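Local atomic coordinates of putative glycosidase ph117-related (Bacteroides thetaiotaomicron, PDB entry 5A7V), a protein that is probably a glycoside hydrolase family 130 enzyme acting on beta-mannosides, and is seen here with mannose bound in a pocket of its beta-propeller fold. Residues A[37-42]-A[285-290]; A[60-65]-A[138-143]. All coordinates share one frame; numbering follows the deposited sequence.

Contact 1: residues A[37-42]-A[285-290]; sequences WAFGGF and VLLYNG
Trp37 and Phe39 lie on loop 37-42, which has no regular helix or strand and passes beside strand 283-291 with no hydrogen bond between the two segments; the alternation of the strand sends Val285 and Leu287 toward the loop while Leu286 turns away. The two methyls of Val285 part between two aromatic residues, one to each. Its CG1, anti to the backbone N (chi1 180°), lies 4.0 Å from Phe39 CD1, while CG2 is directed to the tryptophan, 4.0 Å from Trp37 CE3 and 3.9 Å from Trp37 O. The phenylalanine presents its rim: Val285 CB sits near the ring plane, 3.9 Å from Phe39 CE1. Further along the strand, Leu287 CD2 approaches the same residue at its root, 4.3 Å from Phe39 CB. Strand 283-291 pairs antiparallel with 270-280 and 306-314, in what is probably one blade of the five-bladed beta-propeller of family GH130, so the N-terminal loop packs against a blade face. Phe39 also meets Trp359 edge-to-face and touches Ile278 and Thr280, while its carbonyl O accepts a hydrogen bond from Gln310 NE2. A cis peptide joins Gly40 to Gly41, whose backbone is hydrogen-bonded to Ala381.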
loop_
_atom_site.group_PDB
_atom_site.type_symbol
_atom_site.label_atom_id
_atom_site.label_comp_id
_atom_site.label_asym_id
_atom_site.label_seq_id
_atom_site.Cartn_x
_atom_site.Cartn_y
_atom_site.Cartn_z
ATOM N N TRP A 37 -0.617 -19.982 7.464
ATOM C CA TRP A 37 0.120 -19.298 6.365
ATOM C C TRP A 37 0.134 -17.782 6.461
ATOM O O TRP A 37 0.874 -17.109 5.767
ATOM C CB TRP A 37 -0.428 -19.735 5.000
ATOM C CG TRP A 37 -1.888 -19.481 4.794
ATOM C CD1 TRP A 37 -2.894 -20.387 4.950
ATOM C CD2 TRP A 37 -2.514 -18.238 4.411
ATOM N NE1 TRP A 37 -4.110 -19.800 4.672
ATOM C CE2 TRP A 37 -3.916 -18.476 4.360
ATOM C CE3 TRP A 37 -2.036 -16.980 4.074
ATOM C CZ2 TRP A 37 -4.816 -17.475 4.004
ATOM C CZ3 TRP A 37 -2.927 -16.003 3.692
ATOM C CH2 TRP A 37 -4.326 -16.243 3.696
ATOM N N ALA A 38 -0.760 -17.234 7.314
ATOM C CA ALA A 38 -0.974 -15.795 7.362
ATOM C C ALA A 38 -0.026 -15.065 8.316
ATOM O O ALA A 38 0.348 -15.565 9.368
ATOM C CB ALA A 38 -2.415 -15.503 7.785
ATOM N N PHE A 39 0.357 -13.872 7.914
ATOM C CA PHE A 39 1.174 -13.002 8.783
ATOM C C PHE A 39 0.337 -12.402 9.910
ATOM O O PHE A 39 -0.777 -11.958 9.694
ATOM C CB PHE A 39 1.804 -11.831 7.968
ATOM C CG PHE A 39 2.812 -12.275 6.952
ATOM C CD1 PHE A 39 2.407 -12.761 5.731
ATOM C CD2 PHE A 39 4.176 -12.205 7.207
ATOM C CE1 PHE A 39 3.356 -13.201 4.790
ATOM C CE2 PHE A 39 5.109 -12.658 6.275
ATOM C CZ PHE A 39 4.682 -13.162 5.078
ATOM N N GLY A 40 0.943 -12.317 11.103
ATOM C CA GLY A 40 0.294 -11.627 12.211
ATOM C C GLY A 40 0.218 -12.435 13.472
ATOM O O GLY A 40 0.625 -13.598 13.509
ATOM N N GLY A 41 -0.343 -11.844 14.535
ATOM C CA GLY A 41 -0.880 -10.480 14.514
ATOM C C GLY A 41 0.171 -9.374 14.540
ATOM O O GLY A 41 1.322 -9.624 14.929
ATOM N N PHE A 42 -0.235 -8.190 14.073
ATOM C CA PHE A 42 0.581 -6.982 14.111
ATOM C C PHE A 42 0.130 -6.102 15.270
ATOM O O PHE A 42 -0.992 -5.555 15.239
ATOM C CB PHE A 42 0.483 -6.235 12.799
ATOM C CG PHE A 42 1.084 -6.969 11.615
ATOM C CD1 PHE A 42 0.391 -7.974 10.952
ATOM C CD2 PHE A 42 2.351 -6.621 11.148
ATOM C CE1 PHE A 42 0.952 -8.619 9.869
ATOM C CE2 PHE A 42 2.910 -7.258 10.050
ATOM C CZ PHE A 42 2.220 -8.258 9.402
ATOM N N VAL A 285 1.781 -14.809 -0.543
ATOM C CA VAL A 285 0.791 -14.054 0.251
ATOM C C VAL A 285 0.686 -12.629 -0.293
ATOM O O VAL A 285 1.697 -11.903 -0.365
ATOM C CB VAL A 285 1.137 -14.040 1.730
ATOM C CG1 VAL A 285 0.093 -13.251 2.490
ATOM C CG2 VAL A 285 1.207 -15.464 2.264
ATOM N N LEU A 286 -0.542 -12.242 -0.632
ATOM C CA LEU A 286 -0.883 -10.883 -0.982
ATOM C C LEU A 286 -1.667 -10.306 0.194
ATOM O O LEU A 286 -2.809 -10.766 0.506
ATOM C CB LEU A 286 -1.766 -10.829 -2.229
ATOM C CG LEU A 286 -2.256 -9.444 -2.642
ATOM C CD1 LEU A 286 -1.125 -8.483 -3.023
ATOM C CD2 LEU A 286 -3.280 -9.494 -3.727
ATOM N N LEU A 287 -1.088 -9.316 0.874
ATOM C CA LEU A 287 -1.804 -8.580 1.950
ATOM C C LEU A 287 -2.495 -7.410 1.251
ATOM O O LEU A 287 -1.910 -6.714 0.411
ATOM C CB LEU A 287 -0.825 -8.158 3.046
ATOM C CG LEU A 287 -0.026 -9.285 3.716
ATOM C CD1 LEU A 287 1.322 -9.570 3.053
ATOM C CD2 LEU A 287 0.232 -8.969 5.183
ATOM N N TYR A 288 -3.799 -7.215 1.552
ATOM C CA TYR A 288 -4.614 -6.291 0.763
ATOM C C TYR A 288 -5.625 -5.551 1.664
ATOM O O TYR A 288 -5.746 -5.880 2.849
ATOM C CB TYR A 288 -5.312 -6.983 -0.419
ATOM C CG TYR A 288 -6.392 -7.984 -0.056
ATOM C CD1 TYR A 288 -6.111 -9.277 0.268
ATOM C CD2 TYR A 288 -7.730 -7.571 -0.051
ATOM C CE1 TYR A 288 -7.121 -10.171 0.627
ATOM C CE2 TYR A 288 -8.739 -8.449 0.310
ATOM C CZ TYR A 288 -8.446 -9.757 0.634
ATOM O OH TYR A 288 -9.414 -10.668 0.990
ATOM N N ASN A 289 -6.279 -4.588 1.045
ATOM C CA ASN A 289 -7.251 -3.716 1.708
ATOM C C ASN A 289 -8.647 -3.997 1.201
ATOM O O ASN A 289 -8.908 -3.905 0.018
ATOM C CB ASN A 289 -6.831 -2.266 1.408
ATOM C CG ASN A 289 -5.488 -1.945 2.027
ATOM O OD1 ASN A 289 -5.360 -1.881 3.228
ATOM N ND2 ASN A 289 -4.446 -1.763 1.178
ATOM N N GLY A 290 -9.529 -4.358 2.134
ATOM C CA GLY A 290 -10.935 -4.542 1.772
ATOM C C GLY A 290 -11.762 -3.330 2.124
ATOM O O GLY A 290 -11.575 -2.772 3.202
#

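Contact 2: residues A[60-65]-A[138-143]; sequences FYCPMT and LEWPGG
The Trp140 indole is held between two aliphatic groups: Met64 CB lies over one face, and CB of its own neighbour Pro141 lies over the opposite face, while Cys62 SG and Thr65 OG1 approach obliquely near CH2. The methionine contact is a CH-pi interaction, with Met64 CB 3.5 Å from the centroid of the six-membered Trp140 ring and 14° off its normal. Met64 CG continues across the same ring, 3.6 Å from Trp140 CE3. Bends at chi2 (-53°) and chi3 then leave Met64 SD above that face but distant, 5.3 Å from the centroid, a long Met-aromatic contact. Trp140 is the first residue to leave helical backbone angles after helix 136-139; a cis peptide to Pro141 follows, and Gly143 N is hydrogen-bonded to Glu139 O (2.7 Å). This turn leads into strand 143-151, the first of a four-stranded antiparallel sheet, probably one blade of the propeller. Within 60-65, Thr65 N donates a fairly straight hydrogen bond to Cys62 SG (3.3 Å, 161°), which ties Cys62 to Thr65 where the chain turns. That sulfur also reaches the indole, 4.2 Å from Trp140 CH2, and Thr65 OG1 stands 3.8 Å from the same carbon.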
loop_
_atom_site.group_PDB
_atom_site.type_symbol
_atom_site.label_atom_id
_atom_site.label_comp_id
_atom_site.label_asym_id
_atom_site.label_seq_id
_atom_site.Cartn_x
_atom_site.Cartn_y
_atom_site.Cartn_z
ATOM N N PHE A 60 7.842 24.124 1.004
ATOM C CA PHE A 60 8.532 23.594 -0.170
ATOM C C PHE A 60 8.310 24.556 -1.300
ATOM O O PHE A 60 7.164 24.924 -1.550
ATOM C CB PHE A 60 7.816 22.235 -0.502
ATOM C CG PHE A 60 8.147 21.636 -1.816
ATOM C CD1 PHE A 60 9.464 21.360 -2.151
ATOM C CD2 PHE A 60 7.135 21.277 -2.734
ATOM C CE1 PHE A 60 9.774 20.720 -3.330
ATOM C CE2 PHE A 60 7.482 20.664 -3.923
ATOM C CZ PHE A 60 8.809 20.411 -4.223
ATOM N N TYR A 61 9.368 24.908 -2.059
ATOM C CA TYR A 61 9.161 25.663 -3.302
ATOM C C TYR A 61 8.713 24.692 -4.382
ATOM O O TYR A 61 9.509 23.874 -4.873
ATOM C CB TYR A 61 10.441 26.403 -3.723
ATOM C CG TYR A 61 10.229 27.353 -4.870
ATOM C CD1 TYR A 61 10.380 26.939 -6.180
ATOM C CD2 TYR A 61 9.891 28.674 -4.637
ATOM C CE1 TYR A 61 10.222 27.807 -7.238
ATOM C CE2 TYR A 61 9.732 29.580 -5.668
ATOM C CZ TYR A 61 9.913 29.144 -6.976
ATOM O OH TYR A 61 9.747 30.067 -7.982
ATOM N N CYS A 62 7.446 24.744 -4.741
ATOM C CA CYS A 62 6.868 23.797 -5.670
ATOM C C CYS A 62 7.298 24.243 -7.072
ATOM O O CYS A 62 7.006 25.365 -7.514
ATOM C CB CYS A 62 5.334 23.781 -5.559
ATOM S SG CYS A 62 4.560 22.839 -6.893
ATOM N N PRO A 63 7.960 23.336 -7.825
ATOM C CA PRO A 63 8.413 23.732 -9.161
ATOM C C PRO A 63 7.305 23.869 -10.178
ATOM O O PRO A 63 7.532 24.450 -11.243
ATOM C CB PRO A 63 9.405 22.602 -9.572
ATOM C CG PRO A 63 8.901 21.422 -8.789
ATOM C CD PRO A 63 8.399 21.970 -7.480
ATOM N N MET A 64 6.112 23.342 -9.853
ATOM C CA MET A 64 4.930 23.601 -10.674
ATOM C C MET A 64 4.261 24.925 -10.419
ATOM O O MET A 64 3.956 25.658 -11.371
ATOM C CB MET A 64 3.941 22.454 -10.525
ATOM C CG MET A 64 4.514 21.192 -11.095
ATOM S SD MET A 64 5.123 21.332 -12.813
ATOM C CE MET A 64 3.880 21.807 -14.015
ATOM N N THR A 65 4.072 25.225 -9.144
ATOM C CA THR A 65 3.373 26.414 -8.664
ATOM C C THR A 65 4.276 27.681 -8.770
ATOM O O THR A 65 3.767 28.805 -8.845
ATOM C CB THR A 65 2.974 26.248 -7.140
ATOM O OG1 THR A 65 2.307 25.006 -6.893
ATOM C CG2 THR A 65 1.997 27.268 -6.765
ATOM N N LEU A 138 0.104 13.982 -16.782
ATOM C CA LEU A 138 -0.501 12.885 -16.022
ATOM C C LEU A 138 -0.500 13.110 -14.498
ATOM O O LEU A 138 -1.264 12.429 -13.796
ATOM C CB LEU A 138 0.245 11.557 -16.340
ATOM C CG LEU A 138 0.411 11.261 -17.826
ATOM C CD1 LEU A 138 1.113 9.927 -18.018
ATOM C CD2 LEU A 138 -0.914 11.235 -18.582
ATOM N N GLU A 139 0.314 14.062 -13.993
ATOM C CA GLU A 139 0.513 14.213 -12.541
ATOM C C GLU A 139 0.110 15.594 -12.010
ATOM O O GLU A 139 0.243 15.819 -10.814
ATOM C CB GLU A 139 2.020 14.009 -12.216
ATOM C CG GLU A 139 2.446 12.548 -12.429
ATOM C CD GLU A 139 3.914 12.310 -12.169
ATOM O OE1 GLU A 139 4.648 13.263 -11.834
ATOM O OE2 GLU A 139 4.301 11.116 -12.290
ATOM N N TRP A 140 -0.282 16.517 -12.874
ATOM C CA TRP A 140 -0.662 17.861 -12.421
ATOM C C TRP A 140 -2.190 18.028 -12.578
ATOM O O TRP A 140 -2.727 17.744 -13.651
ATOM C CB TRP A 140 0.083 18.957 -13.196
ATOM C CG TRP A 140 -0.045 20.299 -12.490
ATOM C CD1 TRP A 140 -0.742 21.378 -12.952
ATOM C CD2 TRP A 140 0.401 20.674 -11.161
ATOM N NE1 TRP A 140 -0.735 22.395 -12.033
ATOM C CE2 TRP A 140 -0.045 21.970 -10.931
ATOM C CE3 TRP A 140 1.220 20.119 -10.222
ATOM C CZ2 TRP A 140 0.239 22.643 -9.753
ATOM C CZ3 TRP A 140 1.341 20.706 -8.995
ATOM C CH2 TRP A 140 0.943 21.973 -8.803
ATOM N N PRO A 141 -2.896 18.479 -11.538
ATOM C CA PRO A 141 -2.408 18.987 -10.253
ATOM C C PRO A 141 -2.436 18.043 -9.063
ATOM O O PRO A 141 -2.076 18.441 -7.945
ATOM C CB PRO A 141 -3.368 20.117 -9.979
ATOM C CG PRO A 141 -4.659 19.571 -10.493
ATOM C CD PRO A 141 -4.312 18.788 -11.735
ATOM N N GLY A 142 -2.858 16.808 -9.270
ATOM C CA GLY A 142 -3.077 15.912 -8.156
ATOM C C GLY A 142 -1.822 15.316 -7.547
ATOM O O GLY A 142 -1.768 14.930 -6.386
ATOM N N GLY A 143 -0.759 15.214 -8.357
ATOM C CA GLY A 143 0.540 14.715 -7.864
ATOM C C GLY A 143 0.685 13.210 -7.864
ATOM O O GLY A 143 0.179 12.524 -8.772
#

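From the N terminus, the chain enters contact 1 at 37-42, goes on to 60-65, and meets 138-143 to close contact 2, 73 residues apart at the nearest ends. It reaches 285-290 only later, completing contact 1 across 243 residues. The smaller loop is therefore nested within the larger, and the two do not cross. Contact 1 joins the N-terminal loop to the sheet containing strands 270-280, 283-291 and 306-314. Contact 2 links the 60-62/67-69 hairpin to the turn entering strand 143-151. The centres are 34 Å apart on opposite sides of the chain's centre, with nearest atoms about 18 Å apart, so they do not touch.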